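Local coordinates for sporulation-control protein spo0M (Bacillus subtilis, PDB 5CL2) that controls expression of spo0A and is required for Bacillus subtilis to pass the morphological stage 0 of sporulation, at residues A[40-52]-A[103-115]. Sequence-based numbering, arbitrary orientation.
Sequences QDIRYIDLQLSTR and KVEVAVVTDLDIQ
Residues 40-52 pair antiparallel with residues 106-114, from Ile42 with Ile114 to Ser50 with Ala107; strands 40-57 and 106-114 are neighbours inside a five-stranded sheet in a β-sandwich consistent with the arrestin-like clan. Backbone hydrogen bonds include Asp111 N to Asp46 O (2.8 Å). A β bulge breaks the regular register: Arg43 and Tyr44 face the single residue Asp113, which accepts from Arg43 N and donates to Tyr44 O.

Apolar contacts occupy the face bearing Ile42, Ile45, Leu47 and Leu49. Leu49 CD1 lies 3.7 Å from both Val106 CG1 and Val108 CG2, and Ile45 CD1 meets Leu112 CD1; strand 26-34 covers Ile45 and Leu112 through Val33.

Polar groups crowd the other face at the bulge. Tyr44 CG sits between backbone N and carbonyl carbon (chi1 64°), laying the ring over Asp113 CB, 3.6 Å from the centroid, while OH hydrogen-bonds to Asp111 OD2 (3.1 Å). With alanine at this position, Asp113 CB is likely to lose the ring over it and Asp111 OD2 its hydroxyl partner. Arg43 grips Asp113 side-on, its guanidinium turned 45° from the carboxylate: in a salt bridge, NE reaches OD1 and NH2 reaches OD2 (2.8 Å), both from above the carboxylate plane.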
loop_
_atom_site.group_PDB
_atom_site.type_symbol
_atom_site.label_atom_id
_atom_site.label_comp_id
_atom_site.label_asym_id
_atom_site.label_seq_id
_atom_site.Cartn_x
_atom_site.Cartn_y
_atom_site.Cartn_z
ATOM N N GLN A 40 -35.063 -10.865 -15.245
ATOM C CA GLN A 40 -33.698 -10.636 -15.706
ATOM C C GLN A 40 -32.671 -11.484 -14.997
ATOM O O GLN A 40 -32.883 -11.944 -13.867
ATOM C CB GLN A 40 -33.332 -9.159 -15.603
ATOM C CG GLN A 40 -34.290 -8.229 -16.323
ATOM C CD GLN A 40 -33.821 -6.794 -16.314
ATOM O OE1 GLN A 40 -33.876 -6.133 -15.282
ATOM N NE2 GLN A 40 -33.359 -6.300 -17.464
ATOM N N ASP A 41 -31.560 -11.692 -15.697
ATOM C CA ASP A 41 -30.432 -12.453 -15.188
ATOM C C ASP A 41 -29.400 -11.490 -14.653
ATOM O O ASP A 41 -28.824 -10.711 -15.408
ATOM C CB ASP A 41 -29.819 -13.322 -16.279
ATOM C CG ASP A 41 -30.702 -14.497 -16.660
ATOM O OD1 ASP A 41 -31.412 -15.056 -15.781
ATOM O OD2 ASP A 41 -30.686 -14.852 -17.856
ATOM N N ILE A 42 -29.189 -11.543 -13.346
ATOM C CA ILE A 42 -28.222 -10.708 -12.674
ATOM C C ILE A 42 -26.881 -11.438 -12.481
ATOM O O ILE A 42 -26.833 -12.504 -11.874
ATOM C CB ILE A 42 -28.797 -10.232 -11.339
ATOM C CG1 ILE A 42 -29.884 -9.180 -11.642
ATOM C CG2 ILE A 42 -27.652 -9.682 -10.432
ATOM C CD1 ILE A 42 -30.951 -9.014 -10.585
ATOM N N ARG A 43 -25.796 -10.866 -13.000
ATOM C CA ARG A 43 -24.481 -11.533 -12.928
ATOM C C ARG A 43 -23.861 -11.436 -11.533
ATOM O O ARG A 43 -23.357 -12.423 -11.012
ATOM C CB ARG A 43 -23.554 -10.957 -13.999
ATOM C CG ARG A 43 -24.094 -11.265 -15.407
ATOM C CD ARG A 43 -23.092 -11.077 -16.520
ATOM N NE ARG A 43 -22.371 -9.814 -16.393
ATOM C CZ ARG A 43 -21.185 -9.576 -16.946
ATOM N NH1 ARG A 43 -20.593 -10.521 -17.668
ATOM N NH2 ARG A 43 -20.603 -8.389 -16.788
ATOM N N TYR A 44 -24.006 -10.296 -10.872
ATOM C CA TYR A 44 -23.441 -10.138 -9.544
ATOM C C TYR A 44 -23.882 -8.810 -8.959
ATOM O O TYR A 44 -24.303 -7.925 -9.688
ATOM C CB TYR A 44 -21.876 -10.196 -9.590
ATOM C CG TYR A 44 -21.261 -9.059 -10.389
ATOM C CD1 TYR A 44 -21.099 -7.795 -9.819
ATOM C CD2 TYR A 44 -20.845 -9.240 -11.714
ATOM C CE1 TYR A 44 -20.552 -6.743 -10.537
ATOM C CE2 TYR A 44 -20.284 -8.171 -12.450
ATOM C CZ TYR A 44 -20.145 -6.929 -11.844
ATOM O OH TYR A 44 -19.617 -5.837 -12.523
ATOM N N ILE A 45 -23.731 -8.669 -7.644
ATOM C CA ILE A 45 -23.846 -7.380 -6.984
ATOM C C ILE A 45 -22.548 -7.102 -6.202
ATOM O O ILE A 45 -22.193 -7.858 -5.271
ATOM C CB ILE A 45 -25.046 -7.324 -6.020
ATOM C CG1 ILE A 45 -26.354 -7.683 -6.743
ATOM C CG2 ILE A 45 -25.141 -5.946 -5.338
ATOM C CD1 ILE A 45 -27.528 -7.754 -5.799
ATOM N N ASP A 46 -21.866 -6.022 -6.599
ATOM C CA ASP A 46 -20.629 -5.540 -5.968
ATOM C C ASP A 46 -20.912 -4.251 -5.218
ATOM O O ASP A 46 -21.808 -3.477 -5.597
ATOM C CB ASP A 46 -19.511 -5.274 -7.002
ATOM C CG ASP A 46 -18.826 -6.558 -7.497
ATOM O OD1 ASP A 46 -19.060 -7.644 -6.920
ATOM O OD2 ASP A 46 -18.099 -6.490 -8.517
ATOM N N LEU A 47 -20.161 -4.053 -4.140
ATOM C CA LEU A 47 -20.110 -2.797 -3.403
ATOM C C LEU A 47 -18.712 -2.211 -3.568
ATOM O O LEU A 47 -17.724 -2.955 -3.574
ATOM C CB LEU A 47 -20.365 -3.012 -1.913
ATOM C CG LEU A 47 -21.816 -3.095 -1.447
ATOM C CD1 LEU A 47 -21.927 -2.643 -0.005
ATOM C CD2 LEU A 47 -22.778 -2.372 -2.381
ATOM N N GLN A 48 -18.628 -0.889 -3.684
ATOM C CA GLN A 48 -17.337 -0.207 -3.769
ATOM C C GLN A 48 -17.304 0.973 -2.837
ATOM O O GLN A 48 -18.221 1.794 -2.837
ATOM C CB GLN A 48 -17.034 0.304 -5.173
ATOM C CG GLN A 48 -17.440 -0.606 -6.288
ATOM C CD GLN A 48 -16.348 -0.709 -7.334
ATOM O OE1 GLN A 48 -15.691 0.289 -7.668
ATOM N NE2 GLN A 48 -16.129 -1.927 -7.847
ATOM N N LEU A 49 -16.206 1.083 -2.095
ATOM C CA LEU A 49 -15.939 2.255 -1.269
ATOM C C LEU A 49 -14.986 3.128 -2.082
ATOM O O LEU A 49 -13.969 2.657 -2.568
ATOM C CB LEU A 49 -15.343 1.852 0.082
ATOM C CG LEU A 49 -15.258 2.908 1.191
ATOM C CD1 LEU A 49 -16.627 3.183 1.833
ATOM C CD2 LEU A 49 -14.236 2.502 2.238
ATOM N N SER A 50 -15.348 4.385 -2.292
ATOM C CA SER A 50 -14.519 5.226 -3.133
ATOM C C SER A 50 -14.441 6.663 -2.668
ATOM O O SER A 50 -15.237 7.139 -1.853
ATOM C CB SER A 50 -15.011 5.220 -4.567
ATOM O OG SER A 50 -16.290 5.799 -4.614
ATOM N N THR A 51 -13.433 7.347 -3.181
ATOM C CA THR A 51 -13.293 8.756 -2.891
ATOM C C THR A 51 -12.692 9.381 -4.137
ATOM O O THR A 51 -12.696 8.732 -5.196
ATOM C CB THR A 51 -12.443 9.004 -1.621
ATOM O OG1 THR A 51 -12.550 10.380 -1.251
ATOM C CG2 THR A 51 -10.991 8.591 -1.816
ATOM N N ARG A 52 -12.288 10.649 -4.045
ATOM C CA ARG A 52 -11.609 11.331 -5.136
ATOM C C ARG A 52 -10.329 11.984 -4.607
ATOM O O ARG A 52 -10.225 12.309 -3.426
ATOM C CB ARG A 52 -12.492 12.409 -5.758
ATOM C CG ARG A 52 -13.965 12.163 -5.649
ATOM C CD ARG A 52 -14.725 13.444 -5.928
ATOM N NE ARG A 52 -14.344 14.512 -5.009
ATOM C CZ ARG A 52 -15.076 15.600 -4.784
ATOM N NH1 ARG A 52 -16.231 15.777 -5.423
ATOM N NH2 ARG A 52 -14.647 16.520 -3.928
ATOM N N LYS A 103 -12.970 19.066 1.643
ATOM C CA LYS A 103 -13.514 18.738 0.335
ATOM C C LYS A 103 -13.688 17.213 0.089
ATOM O O LYS A 103 -14.245 16.792 -0.931
ATOM C CB LYS A 103 -12.617 19.369 -0.736
ATOM C CG LYS A 103 -13.240 20.600 -1.400
ATOM C CD LYS A 103 -12.334 21.158 -2.487
ATOM C CE LYS A 103 -13.121 21.978 -3.513
ATOM N NZ LYS A 103 -14.086 22.922 -2.900
ATOM N N VAL A 104 -13.260 16.399 1.048
ATOM C CA VAL A 104 -13.239 14.954 0.872
ATOM C C VAL A 104 -14.617 14.281 0.950
ATOM O O VAL A 104 -15.349 14.434 1.933
ATOM C CB VAL A 104 -12.332 14.293 1.906
ATOM C CG1 VAL A 104 -12.355 12.782 1.741
ATOM C CG2 VAL A 104 -10.905 14.847 1.787
ATOM N N GLU A 105 -14.971 13.538 -0.090
ATOM C CA GLU A 105 -16.168 12.699 0.009
ATOM C C GLU A 105 -15.830 11.209 -0.096
ATOM O O GLU A 105 -14.980 10.797 -0.894
ATOM C CB GLU A 105 -17.216 13.089 -1.061
ATOM C CG GLU A 105 -16.899 12.612 -2.488
ATOM C CD GLU A 105 -18.099 12.702 -3.457
ATOM O OE1 GLU A 105 -19.188 12.172 -3.119
ATOM O OE2 GLU A 105 -17.950 13.278 -4.561
ATOM N N VAL A 106 -16.492 10.417 0.740
ATOM C CA VAL A 106 -16.390 8.964 0.695
ATOM C C VAL A 106 -17.777 8.397 0.415
ATOM O O VAL A 106 -18.748 8.705 1.112
ATOM C CB VAL A 106 -15.874 8.370 2.002
ATOM C CG1 VAL A 106 -15.926 6.853 1.934
ATOM C CG2 VAL A 106 -14.462 8.846 2.281
ATOM N N ALA A 107 -17.870 7.577 -0.619
ATOM C CA ALA A 107 -19.136 7.024 -1.019
ATOM C C ALA A 107 -19.086 5.497 -1.091
ATOM O O ALA A 107 -18.077 4.928 -1.488
ATOM C CB ALA A 107 -19.558 7.619 -2.363
ATOM N N VAL A 108 -20.186 4.861 -0.696
ATOM C CA VAL A 108 -20.452 3.444 -0.963
ATOM C C VAL A 108 -21.288 3.322 -2.240
ATOM O O VAL A 108 -22.378 3.869 -2.344
ATOM C CB VAL A 108 -21.179 2.767 0.210
ATOM C CG1 VAL A 108 -21.602 1.370 -0.165
ATOM C CG2 VAL A 108 -20.282 2.775 1.465
ATOM N N VAL A 109 -20.730 2.665 -3.241
ATOM C CA VAL A 109 -21.366 2.535 -4.536
ATOM C C VAL A 109 -21.776 1.097 -4.769
ATOM O O VAL A 109 -20.968 0.189 -4.635
ATOM C CB VAL A 109 -20.422 2.984 -5.659
ATOM C CG1 VAL A 109 -21.019 2.710 -7.022
ATOM C CG2 VAL A 109 -20.051 4.460 -5.492
ATOM N N THR A 110 -23.048 0.902 -5.098
ATOM C CA THR A 110 -23.583 -0.402 -5.420
ATOM C C THR A 110 -23.602 -0.543 -6.927
ATOM O O THR A 110 -24.103 0.326 -7.634
ATOM C CB THR A 110 -24.995 -0.589 -4.846
ATOM O OG1 THR A 110 -24.954 -0.421 -3.422
ATOM C CG2 THR A 110 -25.544 -1.990 -5.178
ATOM N N ASP A 111 -23.005 -1.627 -7.402
ATOM C CA ASP A 111 -22.996 -1.997 -8.810
ATOM C C ASP A 111 -23.771 -3.313 -8.995
ATOM O O ASP A 111 -23.309 -4.376 -8.588
ATOM C CB ASP A 111 -21.530 -2.112 -9.285
ATOM C CG ASP A 111 -21.389 -2.650 -10.700
ATOM O OD1 ASP A 111 -22.298 -2.443 -11.549
ATOM O OD2 ASP A 111 -20.324 -3.249 -10.977
ATOM N N LEU A 112 -24.950 -3.246 -9.603
ATOM C CA LEU A 112 -25.705 -4.466 -9.917
ATOM C C LEU A 112 -25.606 -4.710 -11.419
ATOM O O LEU A 112 -26.151 -3.956 -12.215
ATOM C CB LEU A 112 -27.173 -4.352 -9.462
ATOM C CG LEU A 112 -28.159 -5.458 -9.832
ATOM C CD1 LEU A 112 -29.100 -5.791 -8.679
ATOM C CD2 LEU A 112 -28.961 -5.041 -11.007
ATOM N N ASP A 113 -24.881 -5.753 -11.797
ATOM C CA ASP A 113 -24.589 -5.998 -13.196
ATOM C C ASP A 113 -25.643 -6.947 -13.747
ATOM O O ASP A 113 -25.878 -8.012 -13.193
ATOM C CB ASP A 113 -23.166 -6.552 -13.358
ATOM C CG ASP A 113 -22.769 -6.767 -14.808
ATOM O OD1 ASP A 113 -23.532 -7.404 -15.565
ATOM O OD2 ASP A 113 -21.680 -6.301 -15.196
ATOM N N ILE A 114 -26.296 -6.528 -14.823
ATOM C CA ILE A 114 -27.367 -7.308 -15.423
ATOM C C ILE A 114 -26.883 -7.759 -16.776
ATOM O O ILE A 114 -26.315 -6.964 -17.534
ATOM C CB ILE A 114 -28.674 -6.498 -15.583
ATOM C CG1 ILE A 114 -29.250 -6.133 -14.219
ATOM C CG2 ILE A 114 -29.716 -7.283 -16.386
ATOM C CD1 ILE A 114 -30.447 -5.189 -14.299
ATOM N N GLN A 115 -27.071 -9.033 -17.088
ATOM C CA GLN A 115 -26.595 -9.480 -18.380
ATOM C C GLN A 115 -27.560 -9.046 -19.481
ATOM O O GLN A 115 -28.713 -9.442 -19.516
ATOM C CB GLN A 115 -26.418 -10.995 -18.392
ATOM C CG GLN A 115 -25.914 -11.496 -19.717
ATOM C CD GLN A 115 -25.672 -12.971 -19.713
ATOM O OE1 GLN A 115 -26.531 -13.746 -19.310
ATOM N NE2 GLN A 115 -24.491 -13.379 -20.168
#